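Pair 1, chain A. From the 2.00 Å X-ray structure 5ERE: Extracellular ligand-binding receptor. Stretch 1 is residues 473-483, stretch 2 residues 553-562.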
# COMPACT_ATOMS: atom_id res chain seq x y z
N PHE A 473 0.44 -4.30 1.60
CA PHE A 473 1.31 -5.43 1.26
C PHE A 473 0.98 -6.55 2.23
O PHE A 473 0.71 -6.28 3.41
CB PHE A 473 2.79 -5.08 1.37
CG PHE A 473 3.28 -4.12 0.33
CD1 PHE A 473 3.71 -4.59 -0.89
CD2 PHE A 473 3.32 -2.74 0.58
CE1 PHE A 473 4.18 -3.71 -1.88
CE2 PHE A 473 3.80 -1.86 -0.41
CZ PHE A 473 4.23 -2.36 -1.63
N PRO A 474 1.04 -7.80 1.77
CA PRO A 474 0.77 -8.89 2.72
C PRO A 474 2.00 -9.27 3.54
O PRO A 474 2.56 -10.33 3.38
CB PRO A 474 0.35 -10.05 1.81
CG PRO A 474 1.26 -9.84 0.59
CD PRO A 474 1.24 -8.30 0.40
N VAL A 475 2.42 -8.38 4.42
CA VAL A 475 3.62 -8.59 5.23
C VAL A 475 3.34 -7.96 6.58
O VAL A 475 2.45 -7.13 6.69
CB VAL A 475 4.91 -7.91 4.63
CG1 VAL A 475 5.10 -8.26 3.18
CG2 VAL A 475 4.86 -6.38 4.80
N GLU A 476 4.13 -8.31 7.58
CA GLU A 476 4.15 -7.54 8.82
C GLU A 476 5.56 -7.17 9.21
O GLU A 476 6.51 -7.91 8.91
CB GLU A 476 3.49 -8.33 9.96
CG GLU A 476 2.12 -8.88 9.59
CD GLU A 476 1.43 -9.58 10.76
OE1 GLU A 476 2.12 -9.99 11.72
OE2 GLU A 476 0.18 -9.70 10.72
N ILE A 477 5.70 -6.02 9.85
CA ILE A 477 6.97 -5.59 10.43
C ILE A 477 6.77 -5.38 11.93
O ILE A 477 5.82 -4.69 12.35
CB ILE A 477 7.48 -4.31 9.76
CG1 ILE A 477 7.81 -4.59 8.30
CG2 ILE A 477 8.69 -3.70 10.51
CD1 ILE A 477 8.38 -3.48 7.54
N PHE A 478 7.67 -5.94 12.75
CA PHE A 478 7.60 -5.68 14.18
C PHE A 478 8.97 -5.25 14.68
O PHE A 478 9.96 -5.32 13.96
CB PHE A 478 7.05 -6.91 14.95
CG PHE A 478 7.84 -8.18 14.78
CD1 PHE A 478 7.61 -9.00 13.71
CD2 PHE A 478 8.81 -8.53 15.71
CE1 PHE A 478 8.34 -10.20 13.56
CE2 PHE A 478 9.54 -9.74 15.57
CZ PHE A 478 9.30 -10.56 14.50
N VAL A 479 8.99 -4.71 15.90
CA VAL A 479 10.18 -4.22 16.54
C VAL A 479 10.41 -4.90 17.87
O VAL A 479 9.54 -4.94 18.73
CB VAL A 479 10.12 -2.71 16.76
CG1 VAL A 479 11.43 -2.20 17.36
CG2 VAL A 479 9.87 -2.03 15.44
N LEU A 480 11.61 -5.43 18.02
CA LEU A 480 12.00 -6.13 19.24
C LEU A 480 13.12 -5.38 19.93
O LEU A 480 14.04 -4.85 19.29
CB LEU A 480 12.49 -7.55 18.93
CG LEU A 480 11.69 -8.76 19.38
CD1 LEU A 480 10.25 -8.64 18.92
CD2 LEU A 480 12.36 -10.03 18.80
N GLN A 481 13.05 -5.36 21.25
CA GLN A 481 14.15 -4.92 22.10
C GLN A 481 15.26 -5.96 22.17
O GLN A 481 15.01 -7.13 21.94
CB GLN A 481 13.65 -4.67 23.49
CG GLN A 481 14.35 -3.58 24.17
CD GLN A 481 13.46 -2.97 25.20
OE1 GLN A 481 13.24 -1.77 25.17
NE2 GLN A 481 12.92 -3.79 26.09
N ARG A 482 16.47 -5.55 22.52
CA ARG A 482 17.60 -6.50 22.56
C ARG A 482 17.30 -7.71 23.47
O ARG A 482 17.52 -8.85 23.06
CB ARG A 482 18.86 -5.81 23.03
CG ARG A 482 20.10 -6.20 22.28
CD ARG A 482 20.75 -7.33 22.94
NE ARG A 482 22.00 -7.73 22.29
CZ ARG A 482 22.65 -8.84 22.61
NH1 ARG A 482 22.14 -9.66 23.53
NH2 ARG A 482 23.78 -9.16 21.99
N ASP A 483 16.78 -7.45 24.67
CA ASP A 483 16.34 -8.52 25.59
C ASP A 483 15.17 -9.36 25.09
O ASP A 483 14.59 -10.09 25.87
CB ASP A 483 15.96 -7.92 26.97
CG ASP A 483 14.74 -6.98 26.92
OD1 ASP A 483 14.01 -6.96 25.92
OD2 ASP A 483 14.51 -6.27 27.93
N THR A 553 22.16 1.76 21.62
CA THR A 553 20.83 1.19 21.88
C THR A 553 20.22 0.85 20.54
O THR A 553 19.87 1.72 19.74
CB THR A 553 19.93 2.14 22.67
OG1 THR A 553 20.55 2.43 23.92
CG2 THR A 553 18.49 1.54 22.90
N ASN A 554 20.17 -0.43 20.26
CA ASN A 554 19.66 -0.91 19.00
C ASN A 554 18.41 -1.77 19.19
O ASN A 554 18.29 -2.50 20.17
CB ASN A 554 20.75 -1.69 18.27
CG ASN A 554 22.00 -0.84 18.05
OD1 ASN A 554 21.97 0.17 17.35
ND2 ASN A 554 23.10 -1.24 18.67
N TYR A 555 17.49 -1.64 18.23
CA TYR A 555 16.26 -2.42 18.16
C TYR A 555 16.28 -3.24 16.92
O TYR A 555 16.76 -2.79 15.86
CB TYR A 555 15.01 -1.51 18.14
CG TYR A 555 15.06 -0.43 19.16
CD1 TYR A 555 14.85 -0.70 20.49
CD2 TYR A 555 15.34 0.86 18.78
CE1 TYR A 555 14.92 0.31 21.43
CE2 TYR A 555 15.41 1.85 19.69
CZ TYR A 555 15.20 1.58 21.02
OH TYR A 555 15.28 2.63 21.91
N ARG A 556 15.70 -4.43 17.02
CA ARG A 556 15.55 -5.29 15.87
C ARG A 556 14.25 -4.99 15.17
O ARG A 556 13.20 -4.89 15.81
CB ARG A 556 15.62 -6.77 16.26
CG ARG A 556 16.77 -7.12 17.15
CD ARG A 556 18.12 -7.20 16.40
NE ARG A 556 19.18 -7.67 17.29
CZ ARG A 556 20.28 -6.99 17.63
NH1 ARG A 556 20.51 -5.78 17.16
NH2 ARG A 556 21.16 -7.54 18.46
N LEU A 557 14.36 -4.88 13.85
CA LEU A 557 13.29 -4.55 12.93
C LEU A 557 13.13 -5.74 12.04
O LEU A 557 14.03 -6.07 11.26
CB LEU A 557 13.62 -3.29 12.12
CG LEU A 557 12.56 -2.73 11.18
CD1 LEU A 557 11.44 -2.02 11.99
CD2 LEU A 557 13.21 -1.75 10.19
N ALA A 558 11.98 -6.42 12.17
CA ALA A 558 11.76 -7.68 11.47
C ALA A 558 10.55 -7.58 10.57
O ALA A 558 9.52 -6.99 10.94
CB ALA A 558 11.58 -8.80 12.44
N LEU A 559 10.69 -8.19 9.41
CA LEU A 559 9.63 -8.32 8.43
C LEU A 559 9.33 -9.78 8.20
O LEU A 559 10.25 -10.55 7.92
CB LEU A 559 10.03 -7.66 7.11
CG LEU A 559 8.95 -7.67 6.02
CD1 LEU A 559 9.23 -6.49 5.08
CD2 LEU A 559 8.88 -8.97 5.22
N THR A 560 8.05 -10.15 8.28
CA THR A 560 7.59 -11.48 7.96
C THR A 560 6.57 -11.52 6.82
O THR A 560 5.81 -10.58 6.60
CB THR A 560 6.93 -12.17 9.19
OG1 THR A 560 5.88 -11.34 9.68
CG2 THR A 560 7.94 -12.38 10.30
N TYR A 561 6.58 -12.63 6.10
CA TYR A 561 5.70 -12.83 4.96
C TYR A 561 5.56 -14.32 4.73
O TYR A 561 6.39 -15.12 5.21
CB TYR A 561 6.24 -12.10 3.71
CG TYR A 561 7.56 -12.60 3.17
CD1 TYR A 561 8.76 -12.21 3.74
CD2 TYR A 561 7.60 -13.47 2.09
CE1 TYR A 561 9.97 -12.68 3.25
CE2 TYR A 561 8.81 -13.94 1.59
CZ TYR A 561 9.98 -13.55 2.18
OH TYR A 561 11.19 -14.03 1.68
N GLY A 562 4.51 -14.69 4.00
CA GLY A 562 4.14 -16.09 3.76
C GLY A 562 5.31 -16.98 3.36
O GLY A 562 5.47 -17.36 2.20
O HOH W 1 2.85 -12.67 2.64
O HOH W 2 5.05 -10.98 12.23
O HOH W 3 17.44 -2.86 22.42

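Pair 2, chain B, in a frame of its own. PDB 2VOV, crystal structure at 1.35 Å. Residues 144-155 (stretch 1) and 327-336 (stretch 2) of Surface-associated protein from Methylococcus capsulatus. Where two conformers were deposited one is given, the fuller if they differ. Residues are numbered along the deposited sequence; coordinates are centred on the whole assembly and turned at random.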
# COMPACT_ATOMS: atom_id res chain seq x y z
N GLY B 144 2.99 -4.89 -20.79
CA GLY B 144 2.56 -3.95 -21.81
C GLY B 144 1.11 -3.52 -21.72
O GLY B 144 0.70 -2.59 -22.41
N ASP B 145 0.33 -4.19 -20.87
CA ASP B 145 -1.05 -3.75 -20.63
C ASP B 145 -1.06 -2.29 -20.22
O ASP B 145 -0.38 -1.89 -19.26
CB ASP B 145 -1.72 -4.58 -19.52
CG ASP B 145 -2.24 -5.92 -20.01
OD1 ASP B 145 -2.12 -6.20 -21.23
OD2 ASP B 145 -2.77 -6.70 -19.19
N LYS B 146 -1.80 -1.47 -20.96
CA LYS B 146 -1.94 -0.06 -20.63
C LYS B 146 -3.28 0.16 -19.95
O LYS B 146 -4.34 0.02 -20.56
CB LYS B 146 -1.81 0.81 -21.88
CG LYS B 146 -0.44 0.69 -22.54
CD LYS B 146 -0.25 1.70 -23.67
CE LYS B 146 1.19 1.66 -24.17
NZ LYS B 146 1.52 2.76 -25.13
N ILE B 147 -3.21 0.48 -18.66
CA ILE B 147 -4.40 0.54 -17.84
C ILE B 147 -4.43 1.88 -17.12
O ILE B 147 -3.45 2.62 -17.12
CB ILE B 147 -4.44 -0.61 -16.81
CG1 ILE B 147 -3.19 -0.59 -15.91
CG2 ILE B 147 -4.56 -1.96 -17.52
CD1 ILE B 147 -3.23 -1.63 -14.79
N THR B 148 -5.58 2.17 -16.51
CA THR B 148 -5.73 3.40 -15.75
C THR B 148 -6.23 3.07 -14.36
O THR B 148 -7.24 2.39 -14.21
CB THR B 148 -6.72 4.36 -16.43
OG1 THR B 148 -6.24 4.70 -17.73
CG2 THR B 148 -6.88 5.64 -15.60
N LEU B 149 -5.50 3.54 -13.36
CA LEU B 149 -5.90 3.38 -11.97
C LEU B 149 -6.52 4.68 -11.51
O LEU B 149 -5.90 5.74 -11.63
CB LEU B 149 -4.68 3.04 -11.10
CG LEU B 149 -4.91 3.05 -9.57
CD1 LEU B 149 -5.93 2.00 -9.14
CD2 LEU B 149 -3.60 2.85 -8.81
N SER B 150 -7.73 4.60 -10.97
CA SER B 150 -8.41 5.77 -10.43
C SER B 150 -8.95 5.44 -9.06
O SER B 150 -9.50 4.35 -8.83
CB SER B 150 -9.55 6.21 -11.36
OG SER B 150 -9.07 6.42 -12.67
N VAL B 151 -8.76 6.36 -8.12
CA VAL B 151 -9.37 6.21 -6.80
C VAL B 151 -10.04 7.52 -6.45
O VAL B 151 -9.44 8.59 -6.59
CB VAL B 151 -8.36 5.83 -5.69
CG1 VAL B 151 -9.09 5.53 -4.38
CG2 VAL B 151 -7.50 4.63 -6.12
N GLN B 152 -11.29 7.45 -6.01
CA GLN B 152 -12.04 8.64 -5.61
C GLN B 152 -13.00 8.29 -4.49
O GLN B 152 -13.16 7.13 -4.14
CB GLN B 152 -12.80 9.26 -6.78
CG GLN B 152 -13.94 8.47 -7.37
CD GLN B 152 -14.54 9.22 -8.56
OE1 GLN B 152 -14.24 8.91 -9.71
NE2 GLN B 152 -15.36 10.24 -8.27
N ARG B 153 -13.64 9.30 -3.93
CA ARG B 153 -14.57 9.07 -2.84
C ARG B 153 -15.72 8.19 -3.32
O ARG B 153 -16.21 8.33 -4.44
CB ARG B 153 -15.10 10.40 -2.32
CG ARG B 153 -14.05 11.21 -1.58
CD ARG B 153 -14.60 12.56 -1.20
NE ARG B 153 -14.71 13.45 -2.36
CZ ARG B 153 -15.21 14.69 -2.30
NH1 ARG B 153 -15.64 15.18 -1.15
NH2 ARG B 153 -15.26 15.45 -3.40
N ASP B 154 -16.12 7.25 -2.46
CA ASP B 154 -17.28 6.40 -2.72
C ASP B 154 -18.52 7.29 -2.84
O ASP B 154 -18.59 8.35 -2.23
CB ASP B 154 -17.47 5.40 -1.57
CG ASP B 154 -18.71 4.53 -1.74
OD1 ASP B 154 -18.64 3.59 -2.57
OD2 ASP B 154 -19.73 4.79 -1.05
N ALA B 155 -19.50 6.83 -3.61
CA ALA B 155 -20.71 7.61 -3.84
C ALA B 155 -21.40 8.00 -2.53
O ALA B 155 -21.99 9.08 -2.43
CB ALA B 155 -21.66 6.84 -4.75
N CYS B 327 -12.19 6.69 5.57
CA CYS B 327 -13.08 7.23 4.55
C CYS B 327 -13.29 6.20 3.44
O CYS B 327 -12.39 5.44 3.10
CB CYS B 327 -12.52 8.54 3.98
SG CYS B 327 -10.80 8.45 3.37
N TRP B 328 -14.51 6.18 2.90
CA TRP B 328 -14.86 5.25 1.85
C TRP B 328 -14.42 5.75 0.50
O TRP B 328 -14.76 6.86 0.09
CB TRP B 328 -16.36 4.96 1.86
CG TRP B 328 -16.72 4.05 2.98
CD1 TRP B 328 -16.92 4.39 4.28
CD2 TRP B 328 -16.86 2.62 2.92
NE1 TRP B 328 -17.20 3.27 5.04
CE2 TRP B 328 -17.17 2.17 4.23
CE3 TRP B 328 -16.75 1.68 1.89
CZ2 TRP B 328 -17.38 0.81 4.52
CZ3 TRP B 328 -16.97 0.33 2.19
CH2 TRP B 328 -17.28 -0.08 3.49
N VAL B 329 -13.66 4.92 -0.19
CA VAL B 329 -13.21 5.25 -1.53
C VAL B 329 -13.57 4.11 -2.48
O VAL B 329 -13.81 2.98 -2.06
CB VAL B 329 -11.67 5.51 -1.58
CG1 VAL B 329 -11.31 6.72 -0.71
CG2 VAL B 329 -10.89 4.28 -1.13
N ASN B 330 -13.62 4.44 -3.76
CA ASN B 330 -13.80 3.45 -4.78
C ASN B 330 -12.55 3.37 -5.63
O ASN B 330 -12.05 4.38 -6.13
CB ASN B 330 -15.02 3.80 -5.63
CG ASN B 330 -15.24 2.81 -6.72
OD1 ASN B 330 -14.64 2.92 -7.78
ND2 ASN B 330 -16.07 1.81 -6.46
N ILE B 331 -12.03 2.15 -5.76
CA ILE B 331 -10.86 1.88 -6.58
C ILE B 331 -11.32 1.28 -7.90
O ILE B 331 -12.05 0.28 -7.89
CB ILE B 331 -9.90 0.85 -5.91
CG1 ILE B 331 -9.54 1.28 -4.48
CG2 ILE B 331 -8.67 0.61 -6.79
CD1 ILE B 331 -8.78 0.18 -3.72
N THR B 332 -10.90 1.89 -9.01
CA THR B 332 -11.24 1.39 -10.35
C THR B 332 -9.98 1.19 -11.16
O THR B 332 -9.11 2.06 -11.18
CB THR B 332 -12.18 2.37 -11.09
OG1 THR B 332 -13.37 2.54 -10.32
CG2 THR B 332 -12.54 1.84 -12.49
N ILE B 333 -9.86 0.05 -11.84
CA ILE B 333 -8.82 -0.10 -12.84
C ILE B 333 -9.52 -0.32 -14.16
O ILE B 333 -10.30 -1.25 -14.30
CB ILE B 333 -7.85 -1.26 -12.53
CG1 ILE B 333 -7.12 -0.98 -11.20
CG2 ILE B 333 -6.85 -1.41 -13.68
CD1 ILE B 333 -6.14 -2.08 -10.77
N SER B 334 -9.23 0.56 -15.11
CA SER B 334 -9.89 0.58 -16.41
C SER B 334 -8.90 0.21 -17.51
O SER B 334 -7.70 0.44 -17.38
CB SER B 334 -10.45 1.99 -16.68
OG SER B 334 -11.23 2.47 -15.59
N LYS B 335 -9.40 -0.35 -18.60
CA LYS B 335 -8.58 -0.56 -19.77
C LYS B 335 -9.43 -0.14 -20.97
O LYS B 335 -10.46 -0.76 -21.25
CB LYS B 335 -8.15 -2.02 -19.89
CG LYS B 335 -7.05 -2.22 -20.93
CD LYS B 335 -6.73 -3.70 -21.09
CE LYS B 335 -5.58 -3.94 -22.07
NZ LYS B 335 -5.29 -5.40 -22.17
N PRO B 336 -9.02 0.94 -21.66
CA PRO B 336 -7.81 1.73 -21.39
C PRO B 336 -7.87 2.54 -20.10
O PRO B 336 -6.84 3.02 -19.62
CB PRO B 336 -7.73 2.68 -22.60
CG PRO B 336 -8.69 2.14 -23.61
CD PRO B 336 -9.76 1.47 -22.82
OXT PRO B 336 -8.93 2.74 -19.51
O HOH W 4 -9.70 3.92 -13.77

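Both pairs consist of two antiparallel β-strands whose N-to-C directions make an angle of 154°, and 14 central residues superpose with an RMSD of 0.5 Å. The axes approach to 4.7 Å in pair 1 and 4.5 Å in pair 2, and the buried surface is nearly the same, 804 and 810 Å². Three hydrogen-bonded bridges coincide: Glu A476–Thr A560 matches Thr B148–Ser B334, Phe A478–Ala A558 matches Ser B150–Thr B332, and Leu A480–Arg A556 matches Gln B152–Asn B330. Each is closed by two backbone hydrogen bonds. The longest of these joins Gln B152 N to Asn B330 O at 3.2 Å, whereas the equivalent Leu A480 N to Arg A556 O measures 2.8 Å.

One face of the sheet is apolar in both pairs. Ile A477, Val A479, Leu A557 and Leu A559 are matched by Leu B149, Val B151, Ile B331 and Ile B333, all buried. Branching is exchanged between the strands at the non-hydrogen-bonded pair Ile A477–Leu A559, matched by Leu B149–Ile B333: β-branched Ile A477 faces Leu A559, while Leu B149 faces β-branched Ile B333. Ile A477 CG1 lies 4.0 Å from Leu A559 CB, and Leu B149 CD1 lies 3.8 Å from Ile B333 CG1. The diagonal neighbours also touch, with Ile A477 CG2 3.5 Å from Leu A557 CD1 and Leu B149 CD1 3.9 Å from Ile B331 CG2. The valines share the t rotamer; Val A479 CG1 packs 3.7 Å from Tyr A555 CB, and Val B151 CG1 3.8 Å from Val B329 CB.

The opposite face diverges. In pair 1, Phe A478 adopts chi1 p, which brings its ring back over the partner strand: Ala A558 CB sits over one face, 3.8 Å from the centroid of the Phe A478 ring, in a CH-π contact, and Thr A560 CG2 lies at the ring edge, 3.9 Å from Phe A478 CE1. The alanine methyl lies 20° off the ring normal, so the contact is over the face. In pair 2 the corresponding residues are Ser B150 and Thr B332, and a water hydrogen-bonds to Ser B150 OG and Ser B334 OG, each at 2.8 Å, and donates to Thr B148 O at 2.9 Å. Pair 1 has a water on this face as well, bridging Glu A476 OE1 (3.1 Å) and Thr A560 OG1 (2.7 Å).

At the position matching Glu A476, the side chain of Thr B148 reaches the other stretch directly: its OG1 donates to Pro B336 O of the C-terminal carboxylate at 2.6 Å.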